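Local coordinates for transketolase (Campylobacter jejuni, PDB 3M7I), which belongs to the transketolase family of thiamine diphosphate-dependent enzymes and works as a dimer that holds this cofactor together with a magnesium ion, at residues Ile181-Asn186 with Ala241-Ala246; Leu341-Ser346 with Phe498-Gln503. All coordinates share one frame; numbering follows the deposited sequence.

Interaction 1 (Ile181-Asn186 with Ala241-Ala246); sequences IYDSNN and AKTTIA. With MG (magnesium ion), chain D; TPP (thiamine diphosphate), chain B.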
loop_
_atom_site.group_PDB
_atom_site.type_symbol
_atom_site.label_atom_id
_atom_site.label_comp_id
_atom_site.label_asym_id
_atom_site.label_seq_id
_atom_site.Cartn_x
_atom_site.Cartn_y
_atom_site.Cartn_z
ATOM N N ILE A 181 -18.032 -0.967 16.872
ATOM C CA ILE A 181 -18.804 -2.207 17.076
ATOM C C ILE A 181 -18.267 -3.345 16.198
ATOM O O ILE A 181 -18.419 -3.397 14.904
ATOM C CB ILE A 181 -20.367 -2.033 16.855
ATOM C CG1 ILE A 181 -20.895 -0.813 17.606
ATOM C CG2 ILE A 181 -21.128 -3.413 17.171
ATOM C CD1 ILE A 181 -22.318 -0.382 17.175
ATOM N N TYR A 182 -17.621 -4.287 16.862
ATOM C CA TYR A 182 -16.981 -5.442 16.203
ATOM C C TYR A 182 -17.913 -6.620 16.118
ATOM O O TYR A 182 -18.236 -7.252 17.130
ATOM C CB TYR A 182 -15.640 -5.793 16.874
ATOM C CG TYR A 182 -14.921 -7.102 16.551
ATOM C CD1 TYR A 182 -14.924 -7.654 15.275
ATOM C CD2 TYR A 182 -14.149 -7.759 17.541
ATOM C CE1 TYR A 182 -14.262 -8.816 14.990
ATOM C CE2 TYR A 182 -13.486 -8.894 17.275
ATOM C CZ TYR A 182 -13.479 -9.412 15.979
ATOM O OH TYR A 182 -12.788 -10.573 15.686
ATOM N N ASP A 183 -18.268 -6.950 14.879
ATOM C CA ASP A 183 -19.037 -8.129 14.558
ATOM C C ASP A 183 -18.178 -9.395 14.652
ATOM O O ASP A 183 -17.606 -9.852 13.665
ATOM C CB ASP A 183 -19.599 -7.990 13.120
ATOM C CG ASP A 183 -20.618 -9.024 12.796
ATOM O OD1 ASP A 183 -21.157 -9.601 13.759
ATOM O OD2 ASP A 183 -20.906 -9.242 11.585
ATOM N N SER A 184 -18.094 -9.967 15.847
ATOM C CA SER A 184 -17.262 -11.117 16.080
ATOM C C SER A 184 -18.065 -12.419 15.830
ATOM O O SER A 184 -18.709 -12.959 16.743
ATOM C CB SER A 184 -16.687 -11.085 17.522
ATOM O OG SER A 184 -15.760 -12.138 17.687
ATOM N N ASN A 185 -18.084 -12.891 14.592
ATOM C CA ASN A 185 -18.837 -14.097 14.189
ATOM C C ASN A 185 -17.977 -15.356 13.915
ATOM O O ASN A 185 -18.468 -16.422 13.530
ATOM C CB ASN A 185 -19.775 -13.736 13.038
ATOM C CG ASN A 185 -19.051 -13.342 11.772
ATOM O OD1 ASN A 185 -17.812 -13.515 11.638
ATOM N ND2 ASN A 185 -19.820 -12.763 10.829
ATOM N N ASN A 186 -16.666 -15.206 14.122
ATOM C CA ASN A 186 -15.690 -16.252 13.933
ATOM C C ASN A 186 -15.637 -16.874 12.536
ATOM O O ASN A 186 -15.113 -17.942 12.387
ATOM C CB ASN A 186 -15.890 -17.348 15.026
ATOM C CG ASN A 186 -14.756 -18.357 15.079
ATOM O OD1 ASN A 186 -14.933 -19.533 14.707
ATOM N ND2 ASN A 186 -13.580 -17.914 15.526
ATOM N N ALA A 241 -19.067 -7.687 19.826
ATOM C CA ALA A 241 -20.411 -8.270 19.730
ATOM C C ALA A 241 -20.331 -9.667 19.128
ATOM O O ALA A 241 -20.081 -9.864 17.922
ATOM C CB ALA A 241 -21.349 -7.346 18.892
ATOM N N LYS A 242 -20.559 -10.690 19.947
ATOM C CA LYS A 242 -20.511 -12.054 19.449
ATOM C C LYS A 242 -21.811 -12.313 18.654
ATOM O O LYS A 242 -22.925 -12.161 19.217
ATOM C CB LYS A 242 -20.377 -13.062 20.614
ATOM C CG LYS A 242 -20.042 -14.465 20.104
ATOM C CD LYS A 242 -19.978 -15.559 21.227
ATOM C CE LYS A 242 -20.560 -16.951 20.746
ATOM N NZ LYS A 242 -21.503 -17.577 21.757
ATOM N N THR A 243 -21.694 -12.662 17.374
ATOM C CA THR A 243 -22.857 -12.909 16.548
ATOM C C THR A 243 -22.672 -14.218 15.768
ATOM O O THR A 243 -21.566 -14.844 15.654
ATOM C CB THR A 243 -23.106 -11.749 15.534
ATOM O OG1 THR A 243 -21.994 -11.772 14.635
ATOM C CG2 THR A 243 -23.220 -10.381 16.184
ATOM N N THR A 244 -23.767 -14.677 15.167
ATOM C CA THR A 244 -23.715 -15.816 14.329
ATOM C C THR A 244 -23.915 -15.273 12.898
ATOM O O THR A 244 -24.941 -14.626 12.633
ATOM C CB THR A 244 -24.870 -16.822 14.703
ATOM O OG1 THR A 244 -24.608 -17.392 16.010
ATOM C CG2 THR A 244 -24.964 -17.944 13.791
ATOM N N ILE A 245 -23.003 -15.614 12.013
ATOM C CA ILE A 245 -23.143 -15.229 10.620
ATOM C C ILE A 245 -24.438 -15.851 10.066
ATOM O O ILE A 245 -24.767 -16.976 10.365
ATOM C CB ILE A 245 -21.912 -15.476 9.762
ATOM C CG1 ILE A 245 -22.024 -14.697 8.441
ATOM C CG2 ILE A 245 -21.733 -16.933 9.390
ATOM C CD1 ILE A 245 -20.825 -14.929 7.550
ATOM N N ALA A 246 -25.180 -15.054 9.293
ATOM C CA ALA A 246 -26.485 -15.484 8.703
ATOM C C ALA A 246 -27.496 -15.932 9.790
ATOM O O ALA A 246 -28.312 -16.809 9.527
ATOM C CB ALA A 246 -26.284 -16.615 7.659
HETATM MG MG MG D . -16.407 -12.484 10.307
HETATM N "N1'" TPP B . -8.844 -7.371 1.315
HETATM C "C2'" TPP B . -9.285 -6.140 1.519
HETATM C CM2 TPP B . -8.349 -5.018 1.912
HETATM N "N3'" TPP B . -10.564 -5.865 1.286
HETATM C "C4'" TPP B . -11.439 -6.774 0.865
HETATM N "N4'" TPP B . -12.696 -6.380 0.669
HETATM C "C5'" TPP B . -11.001 -8.161 0.702
HETATM C "C6'" TPP B . -9.668 -8.360 0.937
HETATM C "C7'" TPP B . -11.895 -9.279 0.234
HETATM N N3 TPP B . -12.905 -9.561 1.227
HETATM C C2 TPP B . -14.175 -9.165 1.205
HETATM S S1 TPP B . -15.078 -9.575 2.658
HETATM C C5 TPP B . -13.663 -10.430 3.208
HETATM C C4 TPP B . -12.581 -10.264 2.328
HETATM C CM4 TPP B . -11.255 -10.899 2.658
HETATM C C6 TPP B . -13.551 -11.198 4.486
HETATM C C7 TPP B . -14.759 -11.008 5.299
HETATM O O7 TPP B . -14.386 -11.365 6.593
HETATM P PA TPP B . -15.246 -10.707 7.708
HETATM O O1A TPP B . -14.900 -9.278 7.924
HETATM O O2A TPP B . -15.007 -11.612 8.875
HETATM O O3A TPP B . -16.738 -10.675 7.108
HETATM P PB TPP B . -17.901 -11.751 7.404
HETATM O O1B TPP B . -19.017 -11.267 6.542
HETATM O O2B TPP B . -18.048 -11.833 8.926
HETATM O O3B TPP B . -17.420 -13.049 6.821
HETATM O O HOH W 1 -22.372 -11.688 11.762
HETATM O O HOH W 2 -16.981 -10.587 11.039
HETATM O O HOH W 3 -20.883 -17.471 12.942
#

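Interaction 2 (Leu341-Ser346 with Phe498-Gln503); sequences LATRDS and FVLSRQ. With RP5 (5-O-phosphono-beta-D-ribofuranose), chain E.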
loop_
_atom_site.group_PDB
_atom_site.type_symbol
_atom_site.label_atom_id
_atom_site.label_comp_id
_atom_site.label_asym_id
_atom_site.label_seq_id
_atom_site.Cartn_x
_atom_site.Cartn_y
_atom_site.Cartn_z
ATOM N N LEU A 341 14.871 27.196 -5.842
ATOM C CA LEU A 341 14.517 26.579 -4.562
ATOM C C LEU A 341 14.162 25.122 -4.822
ATOM O O LEU A 341 13.910 24.778 -5.955
ATOM C CB LEU A 341 13.370 27.307 -3.897
ATOM C CG LEU A 341 12.248 27.690 -4.839
ATOM C CD1 LEU A 341 11.358 26.473 -5.307
ATOM C CD2 LEU A 341 11.496 28.793 -4.054
ATOM N N ALA A 342 14.288 24.288 -3.811
ATOM C CA ALA A 342 13.723 22.914 -3.881
ATOM C C ALA A 342 12.196 23.100 -3.809
ATOM O O ALA A 342 11.708 23.897 -3.016
ATOM C CB ALA A 342 14.215 22.053 -2.698
ATOM N N THR A 343 11.442 22.311 -4.550
ATOM C CA THR A 343 10.020 22.534 -4.542
ATOM C C THR A 343 9.404 21.996 -3.251
ATOM O O THR A 343 8.276 22.398 -2.948
ATOM C CB THR A 343 9.317 21.965 -5.766
ATOM O OG1 THR A 343 9.733 20.610 -5.992
ATOM C CG2 THR A 343 9.689 22.829 -7.036
ATOM N N ARG A 344 10.123 21.205 -2.466
ATOM C CA ARG A 344 9.593 20.916 -1.092
ATOM C C ARG A 344 9.481 22.214 -0.271
ATOM O O ARG A 344 8.590 22.384 0.566
ATOM C CB ARG A 344 10.384 19.868 -0.369
ATOM C CG ARG A 344 11.790 20.161 -0.112
ATOM C CD ARG A 344 12.401 19.113 0.795
ATOM N NE ARG A 344 13.864 19.303 0.897
ATOM C CZ ARG A 344 14.633 18.774 1.841
ATOM N NH1 ARG A 344 14.115 18.080 2.878
ATOM N NH2 ARG A 344 15.966 19.030 1.831
ATOM N N ASP A 345 10.412 23.109 -0.534
ATOM C CA ASP A 345 10.498 24.362 0.166
ATOM C C ASP A 345 9.481 25.395 -0.295
ATOM O O ASP A 345 8.856 26.002 0.508
ATOM C CB ASP A 345 11.911 24.924 0.108
ATOM C CG ASP A 345 12.907 24.112 0.906
ATOM O OD1 ASP A 345 12.593 23.529 1.939
ATOM O OD2 ASP A 345 14.038 24.059 0.497
ATOM N N SER A 346 9.341 25.583 -1.597
ATOM C CA SER A 346 8.305 26.438 -2.123
ATOM C C SER A 346 6.944 25.902 -1.615
ATOM O O SER A 346 6.071 26.676 -1.236
ATOM C CB SER A 346 8.293 26.526 -3.676
ATOM O OG SER A 346 8.211 25.264 -4.298
ATOM N N PHE A 498 1.010 16.542 -5.076
ATOM C CA PHE A 498 2.108 17.413 -5.382
ATOM C C PHE A 498 3.412 16.620 -5.248
ATOM O O PHE A 498 3.745 16.097 -4.169
ATOM C CB PHE A 498 2.109 18.671 -4.501
ATOM C CG PHE A 498 0.899 19.502 -4.668
ATOM C CD1 PHE A 498 0.900 20.577 -5.536
ATOM C CD2 PHE A 498 -0.310 19.144 -4.051
ATOM C CE1 PHE A 498 -0.239 21.362 -5.714
ATOM C CE2 PHE A 498 -1.431 19.923 -4.207
ATOM C CZ PHE A 498 -1.417 21.010 -5.093
ATOM N N VAL A 499 4.166 16.545 -6.330
ATOM C CA VAL A 499 5.339 15.700 -6.402
ATOM C C VAL A 499 6.505 16.659 -6.442
ATOM O O VAL A 499 6.680 17.384 -7.410
ATOM C CB VAL A 499 5.309 14.791 -7.644
ATOM C CG1 VAL A 499 6.622 14.012 -7.806
ATOM C CG2 VAL A 499 4.069 13.838 -7.579
ATOM N N LEU A 500 7.284 16.634 -5.391
ATOM C CA LEU A 500 8.220 17.717 -5.034
ATOM C C LEU A 500 9.666 17.216 -4.810
ATOM O O LEU A 500 9.891 16.119 -4.397
ATOM C CB LEU A 500 7.681 18.415 -3.749
ATOM C CG LEU A 500 6.229 18.830 -3.863
ATOM C CD1 LEU A 500 5.619 19.135 -2.427
ATOM C CD2 LEU A 500 6.152 19.982 -4.826
ATOM N N SER A 501 10.663 18.055 -5.120
ATOM C CA SER A 501 12.035 17.664 -5.033
ATOM C C SER A 501 12.672 17.858 -3.661
ATOM O O SER A 501 12.303 18.814 -2.953
ATOM C CB SER A 501 12.920 18.490 -5.972
ATOM O OG SER A 501 12.946 19.870 -5.594
ATOM N N ARG A 502 13.635 17.019 -3.346
ATOM C CA ARG A 502 14.528 17.261 -2.182
ATOM C C ARG A 502 15.509 18.352 -2.538
ATOM O O ARG A 502 15.761 19.253 -1.743
ATOM C CB ARG A 502 15.271 15.999 -1.833
ATOM C CG ARG A 502 16.234 16.128 -0.645
ATOM C CD ARG A 502 17.043 14.869 -0.442
ATOM N NE ARG A 502 17.723 14.859 0.848
ATOM C CZ ARG A 502 19.025 14.908 1.040
ATOM N NH1 ARG A 502 19.490 14.922 2.310
ATOM N NH2 ARG A 502 19.876 14.911 0.020
ATOM N N GLN A 503 16.022 18.299 -3.771
ATOM C CA GLN A 503 17.135 19.144 -4.142
ATOM C C GLN A 503 16.678 20.461 -4.770
ATOM O O GLN A 503 15.580 20.597 -5.332
ATOM C CB GLN A 503 18.076 18.416 -5.116
ATOM C CG GLN A 503 17.538 18.361 -6.581
ATOM C CD GLN A 503 16.536 17.216 -6.918
ATOM O OE1 GLN A 503 16.270 16.946 -8.133
ATOM N NE2 GLN A 503 16.014 16.516 -5.904
HETATM C C1 RP5 E . 15.594 9.438 5.990
HETATM O O4 RP5 E . 15.151 10.587 5.328
HETATM C C2 RP5 E . 16.167 9.914 7.312
HETATM O O2 RP5 E . 15.238 9.568 8.309
HETATM C C3 RP5 E . 16.479 11.391 7.122
HETATM O O3 RP5 E . 16.155 12.223 8.218
HETATM C C4 RP5 E . 15.589 11.754 5.968
HETATM C C5 RP5 E . 16.364 12.549 4.964
HETATM O O5 RP5 E . 16.477 13.864 5.490
HETATM P "P'" RP5 E . 16.426 14.974 4.386
HETATM O O1X RP5 E . 15.404 16.043 4.638
HETATM O O2X RP5 E . 16.206 14.120 3.013
HETATM O O3X RP5 E . 17.792 15.837 4.315
HETATM O O1 RP5 E . 16.639 8.837 5.252
HETATM O O HOH W 4 8.785 19.209 -8.187
#

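Interaction 1 (Ile181-Asn186 with Ala241-Ala246)
Asn-185 meets Thr-243 and Ile-245 just where two neighbouring parallel strands, 178-184 and 237-242, run out into loops. The strands are held first by backbone bonds around Ala-241: its N reaches Tyr-182 O at 2.9 Å, and its O accepts from Ser-184 N. Its methyl, on the same face of the sheet as Asp-183, comes near Ile-181 CG2. One step further Thr-243 N binds Ser-184 O at 3.1 Å.

Side chains add to this pairing. Thr-243 carries OG1 between its backbone N and carbonyl carbon (chi1 66°), which directs the hydroxyl to Asp-183 OD1 in a very short bond of 2.5 Å; the two side chains cross at about a right angle. A water ties this pair to the asparagine, donating to Asp-183 OD2 and to Thr-243 OG1 while accepting from Asn-185 ND2 at 2.9 Å. The Asn-185 CB packs against Thr-243 OG1, and its amide nitrogen lies 3.6 Å from Ile-245 CB.

The amide is pinned at both ends. Asn-185 OD1 coordinates the magnesium ion at 2.2 Å, and Asn-185 ND2 gives a hydrogen bond to thiamine diphosphate O2B at 2.8 Å. Two cofactor oxygens, a water that also donates to Asp-183 O, Asp-155 OD2 and Ile-187 O complete the six ligands. Asp-155 and Asn-185 fit the GDG...NN signature of thiamine diphosphate enzymes, and Asp-155 is also hydrogen-bonded to the hydroxyl of Tyr-182.

With the metal on one amide atom and water and phosphate on the other, the asparagine's flip is fixed. Thr-243 and Asp-183 reach the asparagine through the water, a second shell consistent with a role in positioning the metal ligand.

Interaction 2 (Leu341-Ser346 with Phe498-Gln503)
Thr-343 and Ser-501 exchange hydrogen bonds between side chain and backbone. Thr-343 N donates a hydrogen bond to Ser-501 OG at 3.1 Å, and Ser-501 N donates one to Thr-343 OG1 at 2.9 Å, nearly straight at 170°. The serine hydroxyl in turn donates to Gln-503 O, which fixes its rotation, while the threonine hydroxyl donates to a water that also reaches Val-499 O. Leu-500 sets CB and CD2 against the threonine, and Ala-342, the N-cap residue of helix 343-357, rests its methyl on the carbonyl oxygens of Arg-502 and Gln-503.

Arg-344 carries the contact outward. Its backbone N binds Ser-501 O at 3.3 Å. With CG turned between the backbone N and the carbonyl carbon (chi1 61°), CB and then CG run close by that same oxygen, Arg-344 CG at 3.2 Å from Ser-501 O. CD follows near Arg-502 CA, and Arg-344 NE makes a weak bond to Arg-502 O at 3.3 Å. Beyond it the guanidinium has Arg-502 CG over one face, toward the rim on the NH2 side. Arg-344 NH1 ends the run, 3.0 Å from O1X of 5-O-phosphono-beta-D-ribofuranose and also bonded to Ser-371 O.

Arg-502 lies alongside, extended and pointing the same way, its guanidinium plane 33° from that of Arg-344. It meets the phosphate edge-on, Arg-502 NE to O2X at 2.7 Å and Arg-502 NH1 to O3X at 2.8 Å, so the two arginines cover all three terminal oxygens, and the anion probably offsets their charges. His-444 and Asp-452 of the same chain, and His-259 of the second subunit, are also hydrogen-bonded to the ligand. This is a phosphate-binding pocket, consistent with the outer end of a transketolase active site, built where a helix start meets the loop leaving a parallel strand of the pyrimidine-binding domain.

Overall arrangement
The two contacts lie on opposite sides of the chain's centre, about 48 Å apart between centres, and share no secondary-structure element. Both sit where a strand of a parallel sheet ends and both hold a ligand. Interaction 1, in the thiamine diphosphate-binding range, is the more buried: it joins two adjacent strands, and its asparagine and waters serve a metal and a diphosphate. Interaction 2, in the pyrimidine-binding range, is partly buried, joins a helix start to a strand exit, and meets its phosphate with arginines. The dimer relates the two kinds of site: His-259 is hydrogen-bonded to the thiamine diphosphate of interaction 1, and His-259 of the second subunit to the 5-O-phosphono-beta-D-ribofuranose of interaction 2.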